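GST N-terminal domain-containing protein (Pseudomonas syringae pv. tomato, PDB 3IC8) is of unknown function but carries the N- and C-terminal domains of the glutathione transferase family and may bind glutathione. Local coordinates at residues E16-M21 with A67-R72; R72-Q75 with P80-Y83; A92-W97 with F173-P178; E246-P251 with F300-F305. All coordinates share one frame; numbering follows the deposited sequence.

Contact 1. Residues E16-M21 with A67-R72; sequences EKARLM and ALMARR
Ala18 and Met21 face Met69 and Ala70 from two helical segments, 16-21 and 67-72, that run almost parallel, at 7° to each other, with their axes 10.9 Å apart. Between them lie two methionines, both modelled as selenomethionine, and two alanines. Met69 reaches out with CG anti to its backbone N (chi1 -175°) and then bends at its last torsion, which sets its CE methyl in the space between the helices. There Ala18 CB touches Met69 CE at 3.7 Å, and the carbonyl oxygen Ala18 O is close to the same methyl. From the other helix Met21 arrives across it, the two chains crossing obliquely, and the methyls meet end to end: Met21 CE to Met69 CE is 3.4 Å, which is tight. Met21 CE also settles on Ala70, 3.5 Å from Ala70 CB, with the backbone atom Ala70 N equally near. In the thioredoxin-like N-terminal domain of glutathione transferases these are the two helices laid side by side on one face of the sheet; here Met69 reaches down to Leu6 and Leu56 on its strands. No hydrogen bond crosses the interface, and the four touching residues are all buried. The polar groups of helix 16-25 turn to other partners. Arg19 NH2 donates to Glu16 OE2 at 3.0 Å in a salt bridge lying in the guanidinium plane, Glu16 OE1 pairs with His220, and Lys17 forms a salt bridge to Asp99 on helix 88-110.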
loop_
_atom_site.group_PDB
_atom_site.type_symbol
_atom_site.label_atom_id
_atom_site.label_comp_id
_atom_site.label_asym_id
_atom_site.label_seq_id
_atom_site.Cartn_x
_atom_site.Cartn_y
_atom_site.Cartn_z
ATOM N N GLU A 16 11.589 -8.998 17.188
ATOM C CA GLU A 16 10.564 -8.716 16.210
ATOM C C GLU A 16 9.618 -9.852 15.913
ATOM O O GLU A 16 8.468 -9.648 15.710
ATOM C CB GLU A 16 11.173 -8.140 14.950
ATOM C CG GLU A 16 10.204 -7.658 13.947
ATOM C CD GLU A 16 9.501 -6.381 14.323
ATOM O OE1 GLU A 16 8.643 -5.988 13.547
ATOM O OE2 GLU A 16 9.784 -5.780 15.359
ATOM N N LYS A 17 10.116 -11.065 15.878
ATOM C CA LYS A 17 9.279 -12.168 15.525
ATOM C C LYS A 17 8.138 -12.289 16.511
ATOM O O LYS A 17 7.042 -12.465 16.113
ATOM C CB LYS A 17 10.086 -13.458 15.440
ATOM C CG LYS A 17 9.274 -14.721 15.522
ATOM C CD LYS A 17 9.879 -15.869 14.792
ATOM C CE LYS A 17 10.704 -16.748 15.682
ATOM N NZ LYS A 17 10.274 -18.131 15.625
ATOM N N ALA A 18 8.396 -12.160 17.791
ATOM C CA ALA A 18 7.361 -12.279 18.800
ATOM C C ALA A 18 6.280 -11.231 18.705
ATOM O O ALA A 18 5.148 -11.501 18.952
ATOM C CB ALA A 18 7.953 -12.258 20.124
ATOM N N ARG A 19 6.670 -10.026 18.360
ATOM C CA ARG A 19 5.776 -8.935 18.138
ATOM C C ARG A 19 4.834 -9.175 16.965
ATOM O O ARG A 19 3.686 -8.840 17.012
ATOM C CB ARG A 19 6.622 -7.701 17.894
ATOM C CG ARG A 19 6.473 -6.645 18.902
ATOM C CD ARG A 19 7.754 -6.125 19.495
ATOM N NE ARG A 19 8.858 -5.939 18.573
ATOM C CZ ARG A 19 10.115 -5.790 18.949
ATOM N NH1 ARG A 19 10.436 -5.796 20.204
ATOM N NH2 ARG A 19 11.055 -5.649 18.074
ATOM N N LEU A 20 5.366 -9.726 15.893
ATOM C CA LEU A 20 4.587 -10.104 14.741
ATOM C C LEU A 20 3.631 -11.193 15.098
ATOM O O LEU A 20 2.558 -11.244 14.598
ATOM C CB LEU A 20 5.452 -10.481 13.554
ATOM C CG LEU A 20 6.254 -9.340 12.974
ATOM C CD1 LEU A 20 7.394 -9.805 12.173
ATOM C CD2 LEU A 20 5.443 -8.379 12.220
HETATM N N MSE A 21 4.053 -12.076 15.970
HETATM C CA MSE A 21 3.231 -13.170 16.392
HETATM C C MSE A 21 2.018 -12.628 17.097
HETATM O O MSE A 21 0.932 -13.088 16.907
HETATM C CB MSE A 21 4.006 -14.112 17.292
HETATM C CG MSE A 21 4.872 -15.121 16.593
HETATM SE SE MSE A 21 6.221 -15.945 17.652
HETATM C CE MSE A 21 5.197 -16.880 18.869
ATOM N N ALA A 67 9.231 -20.427 20.543
ATOM C CA ALA A 67 8.568 -21.539 19.936
ATOM C C ALA A 67 7.411 -22.030 20.784
ATOM O O ALA A 67 6.396 -22.398 20.287
ATOM C CB ALA A 67 9.537 -22.617 19.696
ATOM N N LEU A 68 7.620 -22.061 22.077
ATOM C CA LEU A 68 6.607 -22.374 23.048
ATOM C C LEU A 68 5.518 -21.337 23.120
ATOM O O LEU A 68 4.390 -21.643 23.349
ATOM C CB LEU A 68 7.231 -22.566 24.412
ATOM C CG LEU A 68 6.335 -23.192 25.447
ATOM C CD1 LEU A 68 6.160 -24.616 25.157
ATOM C CD2 LEU A 68 6.880 -23.008 26.784
HETATM N N MSE A 69 5.905 -20.096 22.946
HETATM C CA MSE A 69 5.018 -18.978 23.048
HETATM C C MSE A 69 3.942 -19.092 22.003
HETATM O O MSE A 69 2.813 -18.762 22.243
HETATM C CB MSE A 69 5.804 -17.700 22.863
HETATM C CG MSE A 69 5.034 -16.450 23.050
HETATM SE SE MSE A 69 5.980 -14.834 22.591
HETATM C CE MSE A 69 4.973 -14.280 21.116
ATOM N N ALA A 70 4.311 -19.580 20.839
ATOM C CA ALA A 70 3.373 -19.757 19.771
ATOM C C ALA A 70 2.299 -20.737 20.124
ATOM O O ALA A 70 1.166 -20.517 19.837
ATOM C CB ALA A 70 4.075 -20.215 18.555
ATOM N N ARG A 71 2.665 -21.834 20.735
ATOM C CA ARG A 71 1.688 -22.784 21.181
ATOM C C ARG A 71 0.744 -22.322 22.272
ATOM O O ARG A 71 -0.379 -22.700 22.282
ATOM C CB ARG A 71 2.351 -24.101 21.513
ATOM C CG ARG A 71 2.809 -24.752 20.278
ATOM C CD ARG A 71 3.605 -25.966 20.483
ATOM N NE ARG A 71 4.300 -26.311 19.266
ATOM C CZ ARG A 71 3.787 -27.008 18.276
ATOM N NH1 ARG A 71 2.574 -27.455 18.343
ATOM N NH2 ARG A 71 4.500 -27.265 17.229
ATOM N N ARG A 72 1.229 -21.541 23.215
ATOM C CA ARG A 72 0.405 -20.916 24.213
ATOM C C ARG A 72 -0.544 -19.936 23.599
ATOM O O ARG A 72 -1.650 -19.833 24.015
ATOM C CB ARG A 72 1.257 -20.254 25.271
ATOM C CG ARG A 72 0.493 -19.617 26.361
ATOM C CD ARG A 72 -0.559 -20.540 26.885
ATOM N NE ARG A 72 -1.380 -19.955 27.928
ATOM C CZ ARG A 72 -2.555 -19.393 27.730
ATOM N NH1 ARG A 72 -3.063 -19.315 26.535
ATOM N NH2 ARG A 72 -3.228 -18.904 28.732
#

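Contact 2. Residues R72-Q75 with P80-Y83; sequences RLEQ and PAFY
A helix carboxylate here grips the backbone of a connecting loop: Glu74, near the end of helix 66-76, accepts hydrogen bonds from two successive amides, Phe82 and Tyr83, in the segment leading toward helix 88-110 and so toward the all-helical domain. Each oxygen takes one. Phe82 N donates to the syn lone pair of Glu74 OE2 at 2.9 Å, while Tyr83 N donates to Glu74 OE1 at 3.2 Å with the straighter N-H line (158°), though it meets that oxygen 29° out of the carboxylate plane. The side chain gets there with CG anti to its backbone N and a bend at chi2 of 101°. Two bonds on one carboxylate should fix its rotation. Tyr83 brings the edge of its ring, at CD1, up to OE1 of Glu74, and Ala81 CB lies 3.6 Å from that oxygen. Glu74 OE2 has a second, charged partner in Lys25 NZ, which also bonds the carbonyl of Pro80, a proline preceded by a cis peptide, so the lysine ties the loop to the carboxylate. The apolar half is lighter: Leu73 CD1 meets the edge of the Phe82 ring at CE2, 4.0 Å away. Phe82 thus sits between three helices, packing on Met21 and Phe24 of helix 16-25, on Ala70 of helix 66-76 and on Ile180 of helix 180-193, and its backbone is hydrogen-bonded to Ile180 as well.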
loop_
_atom_site.group_PDB
_atom_site.type_symbol
_atom_site.label_atom_id
_atom_site.label_comp_id
_atom_site.label_asym_id
_atom_site.label_seq_id
_atom_site.Cartn_x
_atom_site.Cartn_y
_atom_site.Cartn_z
ATOM N N ARG A 72 1.229 -21.541 23.215
ATOM C CA ARG A 72 0.405 -20.916 24.213
ATOM C C ARG A 72 -0.544 -19.936 23.599
ATOM O O ARG A 72 -1.650 -19.833 24.015
ATOM C CB ARG A 72 1.257 -20.254 25.271
ATOM C CG ARG A 72 0.493 -19.617 26.361
ATOM C CD ARG A 72 -0.559 -20.540 26.885
ATOM N NE ARG A 72 -1.380 -19.955 27.928
ATOM C CZ ARG A 72 -2.555 -19.393 27.730
ATOM N NH1 ARG A 72 -3.063 -19.315 26.535
ATOM N NH2 ARG A 72 -3.228 -18.904 28.732
ATOM N N LEU A 73 -0.089 -19.212 22.603
ATOM C CA LEU A 73 -0.932 -18.296 21.875
ATOM C C LEU A 73 -2.048 -18.995 21.139
ATOM O O LEU A 73 -3.151 -18.534 21.103
ATOM C CB LEU A 73 -0.107 -17.499 20.889
ATOM C CG LEU A 73 0.739 -16.377 21.462
ATOM C CD1 LEU A 73 1.432 -15.616 20.393
ATOM C CD2 LEU A 73 -0.040 -15.467 22.366
ATOM N N GLU A 74 -1.715 -20.119 20.544
ATOM C CA GLU A 74 -2.623 -20.920 19.790
ATOM C C GLU A 74 -3.731 -21.400 20.688
ATOM O O GLU A 74 -4.847 -21.506 20.276
ATOM C CB GLU A 74 -1.870 -22.083 19.151
ATOM C CG GLU A 74 -2.671 -22.901 18.211
ATOM C CD GLU A 74 -2.403 -22.582 16.774
ATOM O OE1 GLU A 74 -2.550 -23.456 15.923
ATOM O OE2 GLU A 74 -2.044 -21.452 16.490
ATOM N N GLN A 75 -3.391 -21.723 21.916
ATOM C CA GLN A 75 -4.363 -22.038 22.920
ATOM C C GLN A 75 -5.245 -20.844 23.284
ATOM O O GLN A 75 -6.440 -20.979 23.394
ATOM C CB GLN A 75 -3.668 -22.620 24.146
ATOM C CG GLN A 75 -4.474 -22.642 25.407
ATOM C CD GLN A 75 -3.668 -23.052 26.603
ATOM O OE1 GLN A 75 -4.015 -22.749 27.725
ATOM N NE2 GLN A 75 -2.585 -23.745 26.366
ATOM N N PRO A 80 -6.600 -16.802 13.729
ATOM C CA PRO A 80 -5.946 -17.619 12.724
ATOM C C PRO A 80 -4.843 -18.464 13.310
ATOM O O PRO A 80 -4.267 -18.108 14.279
ATOM C CB PRO A 80 -5.359 -16.580 11.795
ATOM C CG PRO A 80 -5.116 -15.469 12.606
ATOM C CD PRO A 80 -6.152 -15.418 13.642
ATOM N N ALA A 81 -4.554 -19.585 12.691
ATOM C CA ALA A 81 -3.691 -20.568 13.288
ATOM C C ALA A 81 -2.264 -20.517 12.845
ATOM O O ALA A 81 -1.962 -20.420 11.688
ATOM C CB ALA A 81 -4.236 -21.931 13.074
ATOM N N PHE A 82 -1.396 -20.591 13.824
ATOM C CA PHE A 82 0.004 -20.830 13.626
ATOM C C PHE A 82 0.248 -22.186 13.026
ATOM O O PHE A 82 1.122 -22.335 12.239
ATOM C CB PHE A 82 0.761 -20.720 14.928
ATOM C CG PHE A 82 1.037 -19.333 15.348
ATOM C CD1 PHE A 82 1.451 -18.409 14.462
ATOM C CD2 PHE A 82 0.861 -18.957 16.631
ATOM C CE1 PHE A 82 1.692 -17.173 14.861
ATOM C CE2 PHE A 82 1.107 -17.724 17.004
ATOM C CZ PHE A 82 1.511 -16.838 16.126
ATOM N N TYR A 83 -0.527 -23.187 13.394
ATOM C CA TYR A 83 -0.338 -24.500 12.817
ATOM C C TYR A 83 -1.554 -25.063 12.162
ATOM O O TYR A 83 -2.309 -25.746 12.776
ATOM C CB TYR A 83 0.090 -25.466 13.893
ATOM C CG TYR A 83 1.251 -25.011 14.678
ATOM C CD1 TYR A 83 1.079 -24.267 15.800
ATOM C CD2 TYR A 83 2.524 -25.328 14.300
ATOM C CE1 TYR A 83 2.102 -23.856 16.498
ATOM C CE2 TYR A 83 3.564 -24.917 15.014
ATOM C CZ TYR A 83 3.344 -24.174 16.114
ATOM O OH TYR A 83 4.368 -23.743 16.859
#

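Contact 3. Residues A92-W97 with F173-P178; sequences AGLAAW and FLFGAP
Leu94 on helix 88-110 brings one methyl, CD2, obliquely up to the Phe175 ring, 3.5 Å from Phe175 CE1 and 3.9 Å from Phe175 CZ. The two side chains pass each other in opposite directions. That same methyl has a looser neighbour in Leu174, whose CD1 is 4.3 Å from Leu94 CD2. With CG anti to its backbone N (chi1 -166°), Leu94 leans over toward the loop, and the contact stays apolar, small and near the surface. Behind it, a type I turn from Phe173 to Gly176 presents Leu174 and Phe175 as adjacent corner residues; its closing bond, Gly176 N to Phe173 O, is weak. Gly176 has backbone angles that call for glycine. Further out, Pro178 CB lies over one face of the Phe173 ring, and Asp182 accepts a bond from Leu174 N. Phe175 also packs on Ala90, Val91 and Ala181. An aspartate in the first turn of a helix, here 180-193, that holds the preceding loop by a backbone amide is a familiar feature of the glutathione transferase C-terminal domain, where it marks the start of a core helix.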
loop_
_atom_site.group_PDB
_atom_site.type_symbol
_atom_site.label_atom_id
_atom_site.label_comp_id
_atom_site.label_asym_id
_atom_site.label_seq_id
_atom_site.Cartn_x
_atom_site.Cartn_y
_atom_site.Cartn_z
ATOM N N ALA A 92 6.039 -26.986 11.610
ATOM C CA ALA A 92 6.934 -26.894 12.714
ATOM C C ALA A 92 8.353 -27.135 12.277
ATOM O O ALA A 92 9.240 -26.465 12.727
ATOM C CB ALA A 92 6.557 -27.847 13.741
ATOM N N GLY A 93 8.553 -28.110 11.410
ATOM C CA GLY A 93 9.861 -28.403 10.892
ATOM C C GLY A 93 10.446 -27.294 10.077
ATOM O O GLY A 93 11.558 -26.957 10.249
ATOM N N LEU A 94 9.672 -26.708 9.196
ATOM C CA LEU A 94 10.158 -25.603 8.412
ATOM C C LEU A 94 10.533 -24.392 9.260
ATOM O O LEU A 94 11.523 -23.759 9.020
ATOM C CB LEU A 94 9.144 -25.225 7.364
ATOM C CG LEU A 94 9.693 -24.326 6.293
ATOM C CD1 LEU A 94 10.732 -25.017 5.512
ATOM C CD2 LEU A 94 8.621 -23.767 5.427
ATOM N N ALA A 95 9.720 -24.096 10.250
ATOM C CA ALA A 95 10.003 -23.037 11.157
ATOM C C ALA A 95 11.261 -23.305 11.938
ATOM O O ALA A 95 12.055 -22.464 12.107
ATOM C CB ALA A 95 8.863 -22.831 12.071
ATOM N N ALA A 96 11.440 -24.511 12.397
ATOM C CA ALA A 96 12.628 -24.855 13.126
ATOM C C ALA A 96 13.872 -24.706 12.284
ATOM O O ALA A 96 14.883 -24.269 12.769
ATOM C CB ALA A 96 12.534 -26.228 13.643
ATOM N N TRP A 97 13.793 -25.098 11.027
ATOM C CA TRP A 97 14.884 -24.914 10.100
ATOM C C TRP A 97 15.201 -23.461 9.829
ATOM O O TRP A 97 16.327 -23.094 9.737
ATOM C CB TRP A 97 14.595 -25.651 8.801
ATOM C CG TRP A 97 15.508 -25.348 7.706
ATOM C CD1 TRP A 97 16.662 -25.966 7.438
ATOM C CD2 TRP A 97 15.349 -24.359 6.701
ATOM N NE1 TRP A 97 17.247 -25.434 6.353
ATOM C CE2 TRP A 97 16.457 -24.436 5.879
ATOM C CE3 TRP A 97 14.377 -23.413 6.420
ATOM C CZ2 TRP A 97 16.624 -23.611 4.805
ATOM C CZ3 TRP A 97 14.557 -22.601 5.368
ATOM C CH2 TRP A 97 15.661 -22.700 4.569
ATOM N N PHE A 173 1.122 -17.398 0.979
ATOM C CA PHE A 173 1.976 -17.750 2.077
ATOM C C PHE A 173 2.667 -19.071 1.816
ATOM O O PHE A 173 2.410 -19.707 0.837
ATOM C CB PHE A 173 1.196 -17.792 3.366
ATOM C CG PHE A 173 0.599 -16.501 3.736
ATOM C CD1 PHE A 173 -0.687 -16.216 3.419
ATOM C CD2 PHE A 173 1.312 -15.571 4.400
ATOM C CE1 PHE A 173 -1.223 -15.051 3.753
ATOM C CE2 PHE A 173 0.756 -14.407 4.733
ATOM C CZ PHE A 173 -0.509 -14.146 4.403
ATOM N N LEU A 174 3.582 -19.442 2.683
ATOM C CA LEU A 174 4.428 -20.595 2.472
ATOM C C LEU A 174 3.679 -21.912 2.425
ATOM O O LEU A 174 4.020 -22.785 1.689
ATOM C CB LEU A 174 5.545 -20.655 3.509
ATOM C CG LEU A 174 6.553 -19.524 3.562
ATOM C CD1 LEU A 174 7.445 -19.724 4.673
ATOM C CD2 LEU A 174 7.324 -19.446 2.348
ATOM N N PHE A 175 2.648 -22.030 3.225
ATOM C CA PHE A 175 1.865 -23.225 3.272
ATOM C C PHE A 175 0.460 -22.998 2.799
ATOM O O PHE A 175 -0.418 -23.657 3.236
ATOM C CB PHE A 175 1.852 -23.805 4.656
ATOM C CG PHE A 175 3.076 -24.530 4.999
ATOM C CD1 PHE A 175 4.122 -23.899 5.588
ATOM C CD2 PHE A 175 3.185 -25.863 4.751
ATOM C CE1 PHE A 175 5.224 -24.566 5.905
ATOM C CE2 PHE A 175 4.300 -26.517 5.074
ATOM C CZ PHE A 175 5.316 -25.867 5.642
ATOM N N GLY A 176 0.242 -22.068 1.896
ATOM C CA GLY A 176 -1.108 -21.769 1.516
ATOM C C GLY A 176 -1.645 -20.710 2.426
ATOM O O GLY A 176 -1.573 -19.554 2.153
ATOM N N ALA A 177 -2.219 -21.150 3.516
ATOM C CA ALA A 177 -2.563 -20.306 4.607
ATOM C C ALA A 177 -1.319 -19.921 5.364
ATOM O O ALA A 177 -0.335 -20.589 5.318
ATOM C CB ALA A 177 -3.496 -21.014 5.491
ATOM N N PRO A 178 -1.397 -18.838 6.094
ATOM C CA PRO A 178 -0.294 -18.371 6.895
ATOM C C PRO A 178 -0.005 -19.286 8.069
ATOM O O PRO A 178 -0.837 -19.993 8.533
ATOM C CB PRO A 178 -0.776 -17.011 7.363
ATOM C CG PRO A 178 -2.165 -17.023 7.200
ATOM C CD PRO A 178 -2.514 -17.905 6.123
#

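Contact 4. Residues E246-P251 with F300-F305; sequences ETFIDP and FPRLGF
Every contact here runs through Arg302, whose NH2 meets Phe248, Asp250 and Pro251. The tight part is the salt bridge to buried Asp250: NH2 of Arg302 donates to Asp250 OD2 at 2.7 Å, the oxygen lying in the guanidinium plane, but the nitrogen comes from above the carboxylate plane, 56° out of it, and the N-H line is bent. Asp250 OD2 is also bonded to Thr279 OG1, while its OD1 takes the backbone N of Asn252, so both oxygens are held and the carboxylate should be well fixed. Backbones stay well apart, Asp250 CA and Arg302 CA being 10.6 Å from each other; the arginine spans the distance with a chain extended at chi2 and bent at chi3 (143°), which brings NH2 to the aspartate. Toward solvent the contact is lighter. The partly exposed Phe248 ring meets the guanidinium edge to edge, CE2 standing 3.3 Å from Arg302 NH2, with the two planes turned 48° apart; exposed Pro251 lays its CD over one guanidinium face, 3.6 Å from Arg302 NH2. A type II turn from Arg302 to Phe305 carries the arginine and joins strand 296-300 to strand 305-309. Phe300, closing the first strand, and Phe305, opening the second, both pack on Ile262 of strand 259-264, while Thr279, the partner of Asp250, ends strand 272-279.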
loop_
_atom_site.group_PDB
_atom_site.type_symbol
_atom_site.label_atom_id
_atom_site.label_comp_id
_atom_site.label_asym_id
_atom_site.label_seq_id
_atom_site.Cartn_x
_atom_site.Cartn_y
_atom_site.Cartn_z
ATOM N N GLU A 246 -2.794 -34.103 30.135
ATOM C CA GLU A 246 -2.146 -35.082 29.298
ATOM C C GLU A 246 -1.365 -36.086 30.115
ATOM O O GLU A 246 -0.816 -35.752 31.134
ATOM C CB GLU A 246 -1.241 -34.365 28.313
ATOM C CG GLU A 246 0.021 -35.075 27.996
ATOM C CD GLU A 246 0.828 -34.365 26.952
ATOM O OE1 GLU A 246 1.644 -35.019 26.306
ATOM O OE2 GLU A 246 0.649 -33.160 26.771
ATOM N N THR A 247 -1.330 -37.323 29.661
ATOM C CA THR A 247 -0.609 -38.373 30.352
ATOM C C THR A 247 0.594 -38.737 29.532
ATOM O O THR A 247 0.498 -38.999 28.360
ATOM C CB THR A 247 -1.464 -39.608 30.499
ATOM O OG1 THR A 247 -2.000 -39.950 29.229
ATOM C CG2 THR A 247 -2.608 -39.343 31.415
ATOM N N PHE A 248 1.747 -38.716 30.157
ATOM C CA PHE A 248 2.969 -38.912 29.433
ATOM C C PHE A 248 3.952 -39.558 30.347
ATOM O O PHE A 248 3.972 -39.261 31.514
ATOM C CB PHE A 248 3.465 -37.534 29.008
ATOM C CG PHE A 248 4.757 -37.528 28.286
ATOM C CD1 PHE A 248 4.851 -37.996 27.016
ATOM C CD2 PHE A 248 5.869 -36.994 28.862
ATOM C CE1 PHE A 248 6.036 -37.952 26.369
ATOM C CE2 PHE A 248 7.025 -36.955 28.217
ATOM C CZ PHE A 248 7.117 -37.429 26.977
ATOM N N ILE A 249 4.790 -40.421 29.808
ATOM C CA ILE A 249 5.861 -40.972 30.590
ATOM C C ILE A 249 7.132 -40.382 30.102
ATOM O O ILE A 249 7.468 -40.504 28.962
ATOM C CB ILE A 249 5.989 -42.485 30.417
ATOM C CG1 ILE A 249 4.643 -43.173 30.565
ATOM C CG2 ILE A 249 6.959 -43.042 31.420
ATOM C CD1 ILE A 249 4.377 -44.196 29.493
ATOM N N ASP A 250 7.863 -39.756 30.981
ATOM C CA ASP A 250 9.073 -39.133 30.577
ATOM C C ASP A 250 10.085 -40.135 30.089
ATOM O O ASP A 250 10.225 -41.208 30.625
ATOM C CB ASP A 250 9.636 -38.338 31.721
ATOM C CG ASP A 250 10.772 -37.503 31.311
ATOM O OD1 ASP A 250 11.864 -38.028 31.129
ATOM O OD2 ASP A 250 10.584 -36.307 31.146
ATOM N N PRO A 251 10.802 -39.752 29.057
ATOM C CA PRO A 251 11.865 -40.555 28.483
ATOM C C PRO A 251 12.992 -40.782 29.454
ATOM O O PRO A 251 13.631 -41.802 29.410
ATOM C CB PRO A 251 12.340 -39.699 27.329
ATOM C CG PRO A 251 11.210 -38.945 26.962
ATOM C CD PRO A 251 10.443 -38.652 28.169
ATOM N N PHE A 300 8.755 -24.634 29.823
ATOM C CA PHE A 300 9.824 -24.834 28.881
ATOM C C PHE A 300 9.451 -25.907 27.922
ATOM O O PHE A 300 8.797 -26.824 28.272
ATOM C CB PHE A 300 11.067 -25.319 29.572
ATOM C CG PHE A 300 11.638 -24.377 30.527
ATOM C CD1 PHE A 300 12.421 -23.364 30.113
ATOM C CD2 PHE A 300 11.424 -24.534 31.857
ATOM C CE1 PHE A 300 12.947 -22.524 31.000
ATOM C CE2 PHE A 300 11.955 -23.690 32.730
ATOM C CZ PHE A 300 12.723 -22.697 32.306
ATOM N N PRO A 301 9.911 -25.796 26.703
ATOM C CA PRO A 301 9.766 -26.852 25.720
ATOM C C PRO A 301 10.743 -27.982 25.941
ATOM O O PRO A 301 11.751 -27.781 26.541
ATOM C CB PRO A 301 10.098 -26.132 24.434
ATOM C CG PRO A 301 10.894 -25.036 24.815
ATOM C CD PRO A 301 10.515 -24.605 26.126
ATOM N N ARG A 302 10.455 -29.158 25.436
ATOM C CA ARG A 302 11.458 -30.187 25.461
ATOM C C ARG A 302 12.652 -29.793 24.618
ATOM O O ARG A 302 13.769 -30.002 25.009
ATOM C CB ARG A 302 10.909 -31.522 25.003
ATOM C CG ARG A 302 9.801 -32.080 25.808
ATOM C CD ARG A 302 9.751 -33.548 25.623
ATOM N NE ARG A 302 9.396 -34.272 26.832
ATOM C CZ ARG A 302 10.220 -34.550 27.826
ATOM N NH1 ARG A 302 11.462 -34.164 27.801
ATOM N NH2 ARG A 302 9.788 -35.212 28.860
ATOM N N LEU A 303 12.407 -29.221 23.457
ATOM C CA LEU A 303 13.472 -28.901 22.546
ATOM C C LEU A 303 14.344 -27.774 23.011
ATOM O O LEU A 303 13.887 -26.731 23.341
ATOM C CB LEU A 303 12.920 -28.569 21.181
ATOM C CG LEU A 303 11.947 -29.545 20.563
ATOM C CD1 LEU A 303 11.712 -29.186 19.167
ATOM C CD2 LEU A 303 12.447 -30.934 20.665
ATOM N N GLY A 304 15.630 -28.032 23.013
ATOM C CA GLY A 304 16.605 -27.051 23.376
ATOM C C GLY A 304 16.848 -26.867 24.842
ATOM O O GLY A 304 17.552 -25.987 25.229
ATOM N N PHE A 305 16.262 -27.704 25.660
ATOM C CA PHE A 305 16.420 -27.556 27.069
ATOM C C PHE A 305 16.746 -28.869 27.695
ATOM O O PHE A 305 16.361 -29.887 27.235
ATOM C CB PHE A 305 15.167 -26.968 27.683
ATOM C CG PHE A 305 14.974 -25.531 27.385
ATOM C CD1 PHE A 305 15.351 -24.579 28.271
ATOM C CD2 PHE A 305 14.424 -25.136 26.210
ATOM C CE1 PHE A 305 15.180 -23.286 27.988
ATOM C CE2 PHE A 305 14.256 -23.857 25.937
ATOM C CZ PHE A 305 14.631 -22.926 26.823
#

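In the fold
Contact 1 is the core of the set, a fully buried apolar seam between helices 16-25 and 66-76. Contact 2 continues along helix 66-76, sharing Arg72 with it, and the two touch where Phe82 meets Met21 and Ala70; there, at a partly buried edge, carboxylate-to-amide bonds replace methyl packing. Contact 3 is a surface patch, apolar like contact 1 but smaller, and belongs to the helical domain; Arg71 touches its Ala92. Contact 4, about 23 Å from contact 3 between centres, lies among the C-terminal strands and relies on one charge pair. Leu68 of helix 66-76 packs on Phe300 and Pro301, bringing that region against the thioredoxin-like domain.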